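Local coordinates for DUF1254 domain-containing protein (Vibrio parahaemolyticus, PDB 3U07) that is of unknown function but is probably exported by way of a signal peptide, and combines DUF1254 and DUF1214 family regions, at residues A[225-228]-A[229-232]; A[300-303]-A[304-308]; A[262-265]-A[266-270]. The protein carries 2 engineered substitutions. All coordinates share one frame; numbering follows the deposited sequence.

Interaction 1 of 3, residues A[225-228]-A[229-232]; sequences DGSM and GNAD
Met228, a selenomethionine of the short helix 228-231, and Asp232 just beyond that helix lie side by side, their side chains pointing the same way. The aliphatic CG of Met228 makes the approach, 3.5 Å from Asp232 OD2; beyond it the chain bends at chi3 (-103°), and SE and CE run on away from the carboxylate. Asp232 keeps its CG beside its own backbone N, anti to the carbonyl carbon (chi1 -71°), which turns the carboxylate back along Met228. Its CB sits 3.3 Å from Met228 O, the same oxygen that accepts Asp232 N at 2.8 Å. The buried carboxylate is well satisfied: OD1 forms a salt bridge with Arg287, and OD2 is hydrogen-bonded to Tyr36 OH.

On the backbone, Ser227 O accepts the Ala231 N-H at 3.0 Å and a weak second bond from Asn230 N. Ser227 holds the N-cap position, yet its hydroxyl makes no capping bond; OG merely lies 3.9 Å from Asn230 ND2. A water does part of that work, accepting from Gly229 N at 2.8 Å while donating to Gly226 O. This is a single-turn helix reached by a short loop from helix 215-224, with a water at its N-terminal end; Asp232 stands at the N-cap position before helix 233-239, though its carboxylate makes no capping bond.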
ATOM      1  N   ASP A 225      -9.030  -6.350 -19.679  1.00 20.80           N
ATOM      2  CA  ASP A 225      -9.531  -7.201 -18.602  1.00 17.11           C
ATOM      3  C   ASP A 225     -10.350  -6.473 -17.547  1.00 19.42           C
ATOM      4  O   ASP A 225     -10.009  -6.469 -16.362  1.00 19.13           O
ATOM      5  CB  ASP A 225      -8.343  -7.930 -17.958  1.00 19.74           C
ATOM      6  CG  ASP A 225      -8.765  -8.942 -16.908  1.00 22.16           C
ATOM      7  OD1 ASP A 225      -9.868  -9.509 -17.038  1.00 24.53           O
ATOM      8  OD2 ASP A 225      -7.983  -9.181 -15.960  1.00 22.71           O
ATOM      9  N   GLY A 226     -11.448  -5.870 -17.978  1.00 22.10           N
ATOM     10  CA  GLY A 226     -12.283  -5.143 -17.044  1.00 23.92           C
ATOM     11  C   GLY A 226     -12.976  -3.927 -17.630  1.00 22.86           C
ATOM     12  O   GLY A 226     -13.149  -3.811 -18.844  1.00 18.19           O
ATOM     13  N   SER A 227     -13.338  -3.002 -16.746  1.00 22.06           N
ATOM     14  CA  SER A 227     -14.053  -1.782 -17.102  1.00 21.79           C
ATOM     15  C   SER A 227     -13.185  -0.530 -17.119  1.00 19.97           C
ATOM     16  O   SER A 227     -13.700   0.586 -17.193  1.00 24.05           O
ATOM     17  CB  SER A 227     -15.187  -1.576 -16.094  1.00 21.85           C
ATOM     18  OG  SER A 227     -16.408  -1.322 -16.749  1.00 44.52           O
HETATM   19  N   MSE A 228     -11.876  -0.711 -17.046  1.00 16.19           N
HETATM   20  CA  MSE A 228     -10.953   0.416 -17.024  1.00 18.15           C
HETATM   21  C   MSE A 228     -11.088   1.357 -18.223  1.00 22.69           C
HETATM   22  O   MSE A 228     -10.882   2.564 -18.095  1.00 25.39           O
HETATM   23  CB  MSE A 228      -9.525  -0.119 -16.934  1.00 28.20           C
HETATM   24  CG  MSE A 228      -8.555   0.764 -16.200  1.00 42.15           C
HETATM   25 SE   MSE A 228      -7.127  -0.342 -15.536  0.72 43.96          SE
HETATM   26  CE  MSE A 228      -7.678  -0.412 -13.737  1.00  5.43           C
ATOM     27  N   GLY A 229     -11.436   0.807 -19.387  1.00 18.53           N
ATOM     28  CA  GLY A 229     -11.560   1.628 -20.595  1.00 21.97           C
ATOM     29  C   GLY A 229     -12.568   2.738 -20.350  1.00 25.49           C
ATOM     30  O   GLY A 229     -12.395   3.919 -20.752  1.00 27.94           O
ATOM     31  N   ASN A 230     -13.617   2.339 -19.679  1.00 24.35           N
ATOM     32  CA  ASN A 230     -14.676   3.257 -19.346  1.00 26.85           C
ATOM     33  C   ASN A 230     -14.284   4.167 -18.161  1.00 21.69           C
ATOM     34  O   ASN A 230     -14.542   5.373 -18.196  1.00 25.79           O
ATOM     35  CB  ASN A 230     -15.872   2.425 -19.028  1.00 34.50           C
ATOM     36  CG  ASN A 230     -16.453   1.774 -20.269  1.00 71.88           C
ATOM     37  OD1 ASN A 230     -16.323   2.307 -21.374  1.00 88.12           O
ATOM     38  ND2 ASN A 230     -17.141   0.649 -20.092  1.00 83.43           N
ATOM     39  N   ALA A 231     -13.699   3.611 -17.112  1.00 19.86           N
ATOM     40  CA  ALA A 231     -13.349   4.488 -16.003  1.00 23.85           C
ATOM     41  C   ALA A 231     -12.236   5.509 -16.378  1.00 23.95           C
ATOM     42  O   ALA A 231     -12.126   6.574 -15.765  1.00 23.24           O
ATOM     43  CB  ALA A 231     -12.937   3.678 -14.829  1.00 20.75           C
ATOM     44  N   ASP A 232     -11.401   5.178 -17.363  1.00 22.48           N
ATOM     45  CA  ASP A 232     -10.299   6.063 -17.764  1.00 23.65           C
ATOM     46  C   ASP A 232     -10.547   6.778 -19.082  1.00 25.15           C
ATOM     47  O   ASP A 232      -9.611   7.299 -19.689  1.00 21.03           O
ATOM     48  CB  ASP A 232      -8.993   5.278 -17.915  1.00 24.64           C
ATOM     49  CG  ASP A 232      -8.421   4.816 -16.598  1.00 24.94           C
ATOM     50  OD1 ASP A 232      -8.910   5.260 -15.537  1.00 23.84           O
ATOM     51  OD2 ASP A 232      -7.465   4.011 -16.627  1.00 22.40           O
TER
HETATM   52  O   HOH W   1     -11.977  -1.777 -20.340  1.00 18.45           O

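Interaction 2 of 3, residues A[300-303]-A[304-308]; sequences EGTY and LGQWG
Gln306 runs alongside Thr302, pointing the same way, near the C-terminal end of helix 295-305. Its CB rests 3.5 Å from Thr302 O, the oxygen that also takes a weak bond from Gln306 N. With CG anti to the backbone N (chi1 -167°), the chain continues extended: CG passes 4.1 Å from Thr302 CG2 and also lies over one face of the Trp307 ring, offset toward the rim. At the tip, NE2 comes within 3.9 Å of Thr302 CG2 and donates to a water at 3.1 Å. That water is also bonded to Thr302 OG1, so the two side chains are bridged as well as packed, and NE2 has a further weak bond to Glu42 O.

Earlier in the helix, Leu304 N donates to Glu300 O at 2.8 Å. Leu304 CD2 touches Tyr303 CD2 at 3.9 Å, while Glu300 OE1, buried against Leu304 CG, has no polar partner. A type II turn spans Gly305 to Gly308. Helix 26-52 packs on Thr302, Tyr303, Gln306 and Trp307, and helix 253-273 on Glu300 and Tyr303; His118 NE2 accepts the backbone N-H of Trp307, whose ring makes a cation-pi contact with Lys163 of strand 161-169.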
ATOM      1  N   GLU A 300       3.638   9.130  -9.436  1.00 23.07           N
ATOM      2  CA  GLU A 300       4.667   9.117  -8.395  1.00 26.21           C
ATOM      3  C   GLU A 300       4.218   8.248  -7.221  1.00 25.48           C
ATOM      4  O   GLU A 300       5.037   7.799  -6.412  1.00 26.68           O
ATOM      5  CB  GLU A 300       4.981  10.543  -7.909  1.00 29.72           C
ATOM      6  CG  GLU A 300       5.685  11.453  -8.937  1.00 29.10           C
ATOM      7  CD  GLU A 300       7.089  10.978  -9.326  1.00 29.83           C
ATOM      8  OE1 GLU A 300       7.668  10.128  -8.617  1.00 26.24           O
ATOM      9  OE2 GLU A 300       7.621  11.472 -10.343  1.00 24.54           O
ATOM     10  N   GLY A 301       2.912   8.009  -7.125  1.00 21.78           N
ATOM     11  CA  GLY A 301       2.401   7.172  -6.053  1.00 21.09           C
ATOM     12  C   GLY A 301       2.989   5.783  -6.193  1.00 25.02           C
ATOM     13  O   GLY A 301       3.363   5.149  -5.206  1.00 20.74           O
ATOM     14  N   THR A 302       3.074   5.312  -7.434  1.00 15.75           N
ATOM     15  CA  THR A 302       3.631   3.997  -7.726  1.00 18.98           C
ATOM     16  C   THR A 302       5.164   4.045  -7.650  1.00 21.33           C
ATOM     17  O   THR A 302       5.809   3.126  -7.136  1.00 22.46           O
ATOM     18  CB  THR A 302       3.224   3.522  -9.150  1.00 23.52           C
ATOM     19  OG1 THR A 302       1.849   3.115  -9.151  1.00 20.33           O
ATOM     20  CG2 THR A 302       4.096   2.358  -9.600  1.00 21.73           C
ATOM     21  N   TYR A 303       5.733   5.124  -8.172  1.00 25.88           N
ATOM     22  CA  TYR A 303       7.178   5.292  -8.185  1.00 25.18           C
ATOM     23  C   TYR A 303       7.782   5.351  -6.797  1.00 29.15           C
ATOM     24  O   TYR A 303       8.783   4.691  -6.515  1.00 22.14           O
ATOM     25  CB  TYR A 303       7.552   6.565  -8.944  1.00 21.30           C
ATOM     26  CG  TYR A 303       9.044   6.732  -9.128  1.00 30.77           C
ATOM     27  CD1 TYR A 303       9.743   5.954 -10.047  1.00 34.37           C
ATOM     28  CD2 TYR A 303       9.758   7.661  -8.375  1.00 30.95           C
ATOM     29  CE1 TYR A 303      11.114   6.099 -10.214  1.00 40.72           C
ATOM     30  CE2 TYR A 303      11.133   7.810  -8.533  1.00 30.92           C
ATOM     31  CZ  TYR A 303      11.801   7.030  -9.454  1.00 38.84           C
ATOM     32  OH  TYR A 303      13.153   7.181  -9.627  1.00 44.33           O
ATOM     33  N   LEU A 304       7.172   6.132  -5.925  1.00 29.90           N
ATOM     34  CA  LEU A 304       7.726   6.260  -4.599  1.00 39.65           C
ATOM     35  C   LEU A 304       7.288   5.114  -3.658  1.00 44.47           C
ATOM     36  O   LEU A 304       8.153   4.492  -3.029  1.00 52.18           O
ATOM     37  CB  LEU A 304       7.389   7.668  -4.045  1.00 24.80           C
ATOM     38  CG  LEU A 304       8.124   8.793  -4.840  1.00 30.64           C
ATOM     39  CD1 LEU A 304       7.621  10.181  -4.464  1.00 32.91           C
ATOM     40  CD2 LEU A 304       9.629   8.700  -4.600  1.00 32.07           C
ATOM     41  N   GLY A 305       6.003   4.723  -3.669  1.00 37.77           N
ATOM     42  CA  GLY A 305       5.567   3.652  -2.767  1.00 30.84           C
ATOM     43  C   GLY A 305       4.388   2.775  -3.168  1.00 29.96           C
ATOM     44  O   GLY A 305       3.373   2.668  -2.462  1.00 34.59           O
ATOM     45  N   GLN A 306       4.579   2.073  -4.274  1.00 21.86           N
ATOM     46  CA  GLN A 306       3.561   1.199  -4.830  1.00 20.39           C
ATOM     47  C   GLN A 306       2.767   0.381  -3.827  1.00 25.01           C
ATOM     48  O   GLN A 306       3.322  -0.159  -2.874  1.00 19.39           O
ATOM     49  CB  GLN A 306       4.181   0.281  -5.891  1.00 24.02           C
ATOM     50  CG  GLN A 306       3.162  -0.450  -6.758  1.00 16.43           C
ATOM     51  CD  GLN A 306       3.822  -1.417  -7.727  1.00 25.86           C
ATOM     52  OE1 GLN A 306       4.749  -2.135  -7.356  1.00 27.09           O
ATOM     53  NE2 GLN A 306       3.341  -1.450  -8.970  1.00 23.02           N
ATOM     54  N   TRP A 307       1.458   0.314  -4.059  1.00 21.51           N
ATOM     55  CA  TRP A 307       0.529  -0.431  -3.211  1.00 16.17           C
ATOM     56  C   TRP A 307       0.317   0.206  -1.834  1.00 25.54           C
ATOM     57  O   TRP A 307      -0.257  -0.411  -0.938  1.00 23.07           O
ATOM     58  CB  TRP A 307       1.009  -1.879  -3.040  1.00 18.97           C
ATOM     59  CG  TRP A 307       1.262  -2.590  -4.340  1.00 23.08           C
ATOM     60  CD1 TRP A 307       2.411  -3.231  -4.716  1.00 24.73           C
ATOM     61  CD2 TRP A 307       0.355  -2.718  -5.445  1.00 19.76           C
ATOM     62  NE1 TRP A 307       2.276  -3.752  -5.981  1.00 20.59           N
ATOM     63  CE2 TRP A 307       1.022  -3.459  -6.448  1.00 21.72           C
ATOM     64  CE3 TRP A 307      -0.963  -2.297  -5.676  1.00 17.88           C
ATOM     65  CZ2 TRP A 307       0.423  -3.766  -7.674  1.00 15.63           C
ATOM     66  CZ3 TRP A 307      -1.559  -2.607  -6.897  1.00 19.52           C
ATOM     67  CH2 TRP A 307      -0.866  -3.342  -7.875  1.00 17.51           C
ATOM     68  N   GLY A 308       0.767   1.447  -1.675  1.00 24.46           N
ATOM     69  CA  GLY A 308       0.608   2.124  -0.403  1.00 23.78           C
ATOM     70  C   GLY A 308      -0.818   2.536  -0.077  1.00 27.67           C
ATOM     71  O   GLY A 308      -1.628   2.832  -0.962  1.00 19.20           O
TER
HETATM   72  O   HOH W   2       1.373   0.632 -10.022  1.00 18.71           O

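Interaction 3 of 3, residues A[262-265]-A[266-270]; sequences GEKK and GMEHL
Lys264 and Glu268, four residues apart on helix 253-273, carry the charged part of this contact. Their side chains cross obliquely, and Lys264 NZ stops 4.0 Å from Glu268 OE1, beyond salt-bridge range. Glu268 has its CG beside the backbone N (chi1 -72°) and is extended from there, which places CG 3.2 Å from Lys264 O and leads the carboxylate outward past that carbonyl. Lys264 also touches a crystal neighbour, so its bent course may partly reflect the lattice. Lys265, bent at chi3 and chi4, keeps its NZ farther still from Glu268, and makes a long, weak ion pair with Glu31 of helix 26-52.

The backbone provides the firm links, four successive bonds of the alpha-helical i to i+4 kind. Gly266 N reaches Gly262 O at 2.8 Å in the most bent of them. The other three are nearly straight: Met267 N to Glu263 O and His269 N to Lys265 O are both 2.9 Å, and Glu268 N to Lys264 O is the longest at 3.2 Å.

The remaining side-chain contacts are van der Waals touches on carbonyl oxygens and links to other helices. Met267, a selenomethionine, sets its CB 3.4 Å from Glu263 O, then folds at chi2 and chi3 so that its end leads off to Tyr38 of helix 26-52. The His269 ring likewise leads away, into a polar link: its NE2 is hydrogen-bonded to Asp296 OD2. Buried Leu270 packs on Ala299 and Glu300 of helix 295-305.

The chemistry implies a length of helix held by its peptide groups: the Lys264-Glu268 attraction at the exposed surface is probably modest and screened by solvent, whereas the side chains facing the neighbouring helices, His269 and Leu270 among them, tie it to the fold.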
ATOM      1  N   GLY A 262       8.106   7.845 -25.906  1.00 20.70           N
ATOM      2  CA  GLY A 262       7.291   8.221 -24.765  1.00 22.91           C
ATOM      3  C   GLY A 262       7.766   7.619 -23.459  1.00 24.89           C
ATOM      4  O   GLY A 262       7.745   8.281 -22.422  1.00 22.80           O
ATOM      5  N   GLU A 263       8.188   6.364 -23.496  1.00 23.62           N
ATOM      6  CA  GLU A 263       8.665   5.716 -22.282  1.00 25.05           C
ATOM      7  C   GLU A 263       9.950   6.385 -21.804  1.00 30.92           C
ATOM      8  O   GLU A 263      10.127   6.627 -20.609  1.00 26.87           O
ATOM      9  CB  GLU A 263       8.929   4.228 -22.532  1.00 20.97           C
ATOM     10  CG  GLU A 263       9.411   3.484 -21.303  1.00 26.37           C
ATOM     11  CD  GLU A 263       9.547   1.990 -21.525  1.00 37.85           C
ATOM     12  OE1 GLU A 263       9.326   1.526 -22.665  1.00 38.99           O
ATOM     13  OE2 GLU A 263       9.879   1.281 -20.551  1.00 43.28           O
ATOM     14  N   LYS A 264      10.844   6.691 -22.739  1.00 26.24           N
ATOM     15  CA  LYS A 264      12.114   7.316 -22.382  1.00 33.43           C
ATOM     16  C   LYS A 264      11.911   8.678 -21.723  1.00 28.95           C
ATOM     17  O   LYS A 264      12.374   8.897 -20.608  1.00 30.06           O
ATOM     18  CB  LYS A 264      13.009   7.466 -23.612  1.00 33.94           C
ATOM     19  CG  LYS A 264      14.479   7.191 -23.322  1.00 37.46           C
ATOM     20  CD  LYS A 264      15.386   8.062 -24.169  1.00 47.01           C
ATOM     21  CE  LYS A 264      16.829   7.559 -24.163  1.00 54.43           C
ATOM     22  NZ  LYS A 264      17.452   7.505 -22.810  1.00 56.37           N
ATOM     23  N   LYS A 265      11.222   9.592 -22.403  1.00 32.06           N
ATOM     24  CA  LYS A 265      10.976  10.913 -21.828  1.00 30.86           C
ATOM     25  C   LYS A 265      10.077  10.810 -20.595  1.00 31.99           C
ATOM     26  O   LYS A 265      10.278  11.512 -19.602  1.00 26.63           O
ATOM     27  CB  LYS A 265      10.334  11.846 -22.860  1.00 40.89           C
ATOM     28  CG  LYS A 265      11.287  12.336 -23.946  1.00 53.95           C
ATOM     29  CD  LYS A 265      10.597  13.312 -24.899  1.00 64.83           C
ATOM     30  CE  LYS A 265      11.032  14.753 -24.655  1.00 73.45           C
ATOM     31  NZ  LYS A 265      10.875  15.159 -23.230  1.00 78.66           N
ATOM     32  N   GLY A 266       9.085   9.927 -20.662  1.00 34.13           N
ATOM     33  CA  GLY A 266       8.179   9.746 -19.543  1.00 30.71           C
ATOM     34  C   GLY A 266       8.905   9.393 -18.258  1.00 24.63           C
ATOM     35  O   GLY A 266       8.692  10.040 -17.229  1.00 25.79           O
HETATM   36  N   MSE A 267       9.758   8.367 -18.311  1.00 29.38           N
HETATM   37  CA  MSE A 267      10.518   7.939 -17.138  1.00 27.50           C
HETATM   38  C   MSE A 267      11.435   9.051 -16.635  1.00 33.04           C
HETATM   39  O   MSE A 267      11.531   9.277 -15.429  1.00 28.28           O
HETATM   40  CB  MSE A 267      11.366   6.701 -17.444  1.00 24.94           C
HETATM   41  CG  MSE A 267      10.652   5.368 -17.265  1.00 38.00           C
HETATM   42 SE   MSE A 267       9.763   5.167 -15.536  1.00 45.56          SE
HETATM   43  CE  MSE A 267      11.292   5.284 -14.353  1.00 33.30           C
ATOM     44  N   GLU A 268      12.117   9.733 -17.554  1.00 31.70           N
ATOM     45  CA  GLU A 268      13.008  10.825 -17.166  1.00 29.49           C
ATOM     46  C   GLU A 268      12.208  11.812 -16.326  1.00 31.87           C
ATOM     47  O   GLU A 268      12.612  12.181 -15.229  1.00 34.48           O
ATOM     48  CB  GLU A 268      13.569  11.539 -18.404  1.00 28.43           C
ATOM     49  CG  GLU A 268      14.611  10.740 -19.172  1.00 36.35           C
ATOM     50  CD  GLU A 268      15.041  11.413 -20.471  1.00 44.65           C
ATOM     51  OE1 GLU A 268      15.819  10.794 -21.223  1.00 44.71           O
ATOM     52  OE2 GLU A 268      14.605  12.552 -20.747  1.00 44.66           O
ATOM     53  N   HIS A 269      11.059  12.222 -16.855  1.00 34.80           N
ATOM     54  CA  HIS A 269      10.184  13.160 -16.169  1.00 30.29           C
ATOM     55  C   HIS A 269       9.814  12.677 -14.765  1.00 32.43           C
ATOM     56  O   HIS A 269       9.814  13.460 -13.815  1.00 29.67           O
ATOM     57  CB  HIS A 269       8.910  13.371 -16.982  1.00 30.26           C
ATOM     58  CG  HIS A 269       7.924  14.285 -16.328  1.00 38.21           C
ATOM     59  ND1 HIS A 269       8.079  15.653 -16.302  1.00 47.51           N
ATOM     60  CD2 HIS A 269       6.781  14.023 -15.651  1.00 36.94           C
ATOM     61  CE1 HIS A 269       7.073  16.196 -15.639  1.00 50.42           C
ATOM     62  NE2 HIS A 269       6.271  15.228 -15.233  1.00 40.26           N
ATOM     63  N   LEU A 270       9.497  11.393 -14.633  1.00 33.65           N
ATOM     64  CA  LEU A 270       9.122  10.844 -13.333  1.00 33.50           C
ATOM     65  C   LEU A 270      10.273  10.858 -12.335  1.00 34.81           C
ATOM     66  O   LEU A 270      10.071  11.103 -11.142  1.00 35.22           O
ATOM     67  CB  LEU A 270       8.597   9.414 -13.473  1.00 28.90           C
ATOM     68  CG  LEU A 270       7.261   9.205 -14.189  1.00 30.80           C
ATOM     69  CD1 LEU A 270       6.812   7.770 -13.955  1.00 36.79           C
ATOM     70  CD2 LEU A 270       6.209  10.175 -13.668  1.00 23.02           C
TER

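Along the chain the order is interaction 1, interaction 3, interaction 2. Each centres on a different helix, 228-231, 253-273 and 295-305, with interaction 1 beginning in the preceding loop and interaction 2 running on into a turn. Interactions 2 and 3 touch, their centres 16 Å apart: Glu300 OE2 packs closely against Leu270 O, and the Tyr303 ring meets the methyl end of Met267. Interaction 1 stands apart, about 21 Å from interaction 2 and 24 Å from interaction 3 between centres. Helix 26-52 is the common element, contributing Tyr36 to interaction 1 and Tyr38 to the other two. The three contacts therefore belong to one helical region gathered round that N-terminal helix, interaction 2 closest to the chain centre.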